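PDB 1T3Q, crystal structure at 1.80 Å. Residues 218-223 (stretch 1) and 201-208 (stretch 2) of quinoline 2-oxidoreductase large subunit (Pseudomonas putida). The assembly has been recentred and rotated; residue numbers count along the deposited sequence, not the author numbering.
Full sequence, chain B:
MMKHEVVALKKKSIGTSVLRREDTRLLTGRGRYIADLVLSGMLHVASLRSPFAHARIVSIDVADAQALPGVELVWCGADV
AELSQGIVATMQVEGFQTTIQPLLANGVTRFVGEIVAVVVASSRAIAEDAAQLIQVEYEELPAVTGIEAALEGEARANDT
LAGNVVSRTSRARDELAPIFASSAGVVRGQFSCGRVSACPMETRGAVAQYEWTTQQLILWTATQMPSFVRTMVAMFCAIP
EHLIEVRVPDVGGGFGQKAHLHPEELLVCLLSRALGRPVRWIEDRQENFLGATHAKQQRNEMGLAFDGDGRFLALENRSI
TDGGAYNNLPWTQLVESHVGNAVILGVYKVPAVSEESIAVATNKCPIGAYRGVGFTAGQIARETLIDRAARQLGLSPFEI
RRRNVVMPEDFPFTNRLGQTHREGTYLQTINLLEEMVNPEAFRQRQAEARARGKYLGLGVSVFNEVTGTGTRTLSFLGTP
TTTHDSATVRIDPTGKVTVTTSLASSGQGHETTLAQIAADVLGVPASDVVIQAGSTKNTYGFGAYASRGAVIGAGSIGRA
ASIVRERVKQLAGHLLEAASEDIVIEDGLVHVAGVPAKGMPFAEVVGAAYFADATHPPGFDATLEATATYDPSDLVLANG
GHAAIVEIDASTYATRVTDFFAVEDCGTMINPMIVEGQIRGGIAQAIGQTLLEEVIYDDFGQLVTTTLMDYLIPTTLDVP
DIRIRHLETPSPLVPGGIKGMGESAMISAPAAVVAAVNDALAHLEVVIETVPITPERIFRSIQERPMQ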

# COMPACT_ATOMS: atom_id res chain seq x y z
N ILE B 218 -3.01 2.88 -10.61
CA ILE B 218 -2.42 1.68 -10.04
C ILE B 218 -3.42 0.58 -10.35
O ILE B 218 -4.60 0.70 -10.03
CB ILE B 218 -2.26 1.75 -8.50
CG1 ILE B 218 -1.28 2.86 -8.12
CG2 ILE B 218 -1.75 0.41 -7.98
CD1 ILE B 218 -1.08 3.00 -6.61
N LEU B 219 -2.95 -0.47 -11.01
CA LEU B 219 -3.81 -1.60 -11.34
C LEU B 219 -3.28 -2.85 -10.66
O LEU B 219 -2.20 -3.33 -11.00
CB LEU B 219 -3.85 -1.84 -12.85
CG LEU B 219 -4.57 -3.12 -13.28
CD1 LEU B 219 -6.04 -3.07 -12.88
CD2 LEU B 219 -4.44 -3.30 -14.80
N TRP B 220 -4.05 -3.36 -9.70
CA TRP B 220 -3.70 -4.60 -9.02
C TRP B 220 -4.37 -5.67 -9.86
O TRP B 220 -5.56 -5.56 -10.15
CB TRP B 220 -4.31 -4.64 -7.62
CG TRP B 220 -3.59 -3.84 -6.59
CD1 TRP B 220 -2.64 -4.28 -5.72
CD2 TRP B 220 -3.83 -2.47 -6.27
NE1 TRP B 220 -2.26 -3.26 -4.87
CE2 TRP B 220 -2.98 -2.14 -5.19
CE3 TRP B 220 -4.67 -1.48 -6.79
CZ2 TRP B 220 -2.96 -0.86 -4.61
CZ3 TRP B 220 -4.65 -0.21 -6.22
CH2 TRP B 220 -3.79 0.09 -5.14
N THR B 221 -3.63 -6.68 -10.28
CA THR B 221 -4.25 -7.74 -11.06
C THR B 221 -3.53 -9.07 -10.89
O THR B 221 -2.31 -9.12 -10.78
CB THR B 221 -4.29 -7.37 -12.57
OG1 THR B 221 -4.77 -8.50 -13.31
CG2 THR B 221 -2.92 -6.96 -13.09
N ALA B 222 -4.32 -10.14 -10.83
CA ALA B 222 -3.77 -11.49 -10.69
C ALA B 222 -3.28 -11.91 -12.07
O ALA B 222 -3.97 -12.64 -12.79
CB ALA B 222 -4.85 -12.44 -10.20
N THR B 223 -2.10 -11.44 -12.43
CA THR B 223 -1.53 -11.74 -13.74
C THR B 223 -0.16 -12.38 -13.68
O THR B 223 0.57 -12.25 -12.69
CB THR B 223 -1.43 -10.45 -14.59
OG1 THR B 223 -0.91 -10.76 -15.88
CG2 THR B 223 -0.49 -9.44 -13.91
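Stretch 2 201-208: METRGAVA

How does stretch 2 lie on stretch 1? Residues 201-204 arrive as loop, and from Gly205 to Ala208 the chain is an extended strand running antiparallel to the strand 218-221. The N-to-C directions differ by 165°, and the axes approach to 4.6 Å. Leu219 faces Ala208, Trp220 faces Val207 and Thr221 faces Ala206, with CA-CA distances of 4.4, 5.1 and 4.2 Å.

Which backbone donors and acceptors are satisfied across the pair? Trp220 and Val207 form the hydrogen-bonded pair, each giving its amide to the other: Trp220 N to Val207 O and Val207 N to Trp220 O are both 2.8 Å. Beyond it, Ala222 N reaches Gly205 O in a longer but nearly straight bond of 3.3 Å. The carbonyls also meet CA-H groups: Trp220 O lies 3.1 Å from Ala206 CA, and Ile218 O lies 3.4 Å from Ala208 CA.

What serves the polar groups where the strands give way to loop? Two waters fill in. One donates to Thr221 OG1 at 2.7 Å and lies 2.9 Å from Gly205 O, the carbonyl that also accepts from Ala222 N. The other accepts from Gly205 N at 3.1 Å and donates to Ala222 O at 2.8 Å, so it joins the two backbones where no direct bond links these atoms. Glu202 OE1, 4.1 Å from Ala222 CB, finds its hydrogen bond elsewhere in the structure, as does Trp220 NE1.

Where do the side chains meet? Leu219, Thr221, Ala206 and Ala208 share one face of the sheet. There Leu219 CD1 packs 4.0 Å from Ala208 CB and 4.1 Å from Ala206 CB, while Thr221 CB lies 3.9 Å from Ala206 CB. On the opposite face, Trp220 CB and Val207 CB are 4.3 Å apart.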

# COMPACT_ATOMS: atom_id res chain seq x y z
N MET B 201 -8.02 -22.50 -8.84
CA MET B 201 -8.94 -22.38 -7.71
C MET B 201 -9.33 -20.93 -7.44
O MET B 201 -10.44 -20.65 -6.97
CB MET B 201 -8.37 -23.04 -6.45
CG MET B 201 -8.43 -24.57 -6.49
SD MET B 201 -10.13 -25.22 -6.73
CE MET B 201 -10.16 -25.38 -8.54
N GLU B 202 -8.42 -20.00 -7.73
CA GLU B 202 -8.73 -18.58 -7.58
C GLU B 202 -9.08 -18.09 -8.98
O GLU B 202 -8.31 -18.28 -9.92
CB GLU B 202 -7.52 -17.78 -7.09
CG GLU B 202 -7.77 -16.28 -7.12
CD GLU B 202 -6.49 -15.47 -7.10
OE1 GLU B 202 -5.60 -15.74 -7.94
OE2 GLU B 202 -6.37 -14.55 -6.27
N THR B 203 -10.25 -17.47 -9.13
CA THR B 203 -10.66 -16.97 -10.44
C THR B 203 -9.89 -15.69 -10.76
O THR B 203 -9.05 -15.25 -9.97
CB THR B 203 -12.16 -16.66 -10.46
OG1 THR B 203 -12.46 -15.70 -9.44
CG2 THR B 203 -12.98 -17.93 -10.23
N ARG B 204 -10.19 -15.09 -11.90
CA ARG B 204 -9.51 -13.86 -12.28
C ARG B 204 -10.05 -12.67 -11.49
O ARG B 204 -11.18 -12.69 -11.01
CB ARG B 204 -9.68 -13.58 -13.78
CG ARG B 204 -9.12 -14.68 -14.68
CD ARG B 204 -9.50 -14.40 -16.12
NE ARG B 204 -10.94 -14.28 -16.28
CZ ARG B 204 -11.53 -13.79 -17.37
NH1 ARG B 204 -12.85 -13.71 -17.43
NH2 ARG B 204 -10.79 -13.39 -18.40
N GLY B 205 -9.22 -11.65 -11.36
CA GLY B 205 -9.64 -10.47 -10.63
C GLY B 205 -8.66 -9.33 -10.81
O GLY B 205 -7.50 -9.54 -11.14
N ALA B 206 -9.14 -8.12 -10.60
CA ALA B 206 -8.31 -6.94 -10.72
C ALA B 206 -8.99 -5.77 -10.02
O ALA B 206 -10.21 -5.72 -9.91
CB ALA B 206 -8.07 -6.61 -12.20
N VAL B 207 -8.18 -4.83 -9.53
CA VAL B 207 -8.68 -3.65 -8.85
C VAL B 207 -7.87 -2.47 -9.36
O VAL B 207 -6.64 -2.49 -9.32
CB VAL B 207 -8.49 -3.75 -7.31
CG1 VAL B 207 -9.05 -2.50 -6.63
CG2 VAL B 207 -9.19 -4.99 -6.78
N ALA B 208 -8.56 -1.44 -9.85
CA ALA B 208 -7.89 -0.26 -10.36
C ALA B 208 -8.14 0.94 -9.47
O ALA B 208 -9.23 1.11 -8.92
CB ALA B 208 -8.36 0.03 -11.79
O HOH W 1 -6.73 -10.25 -13.82
O HOH W 2 -6.80 -12.56 -13.05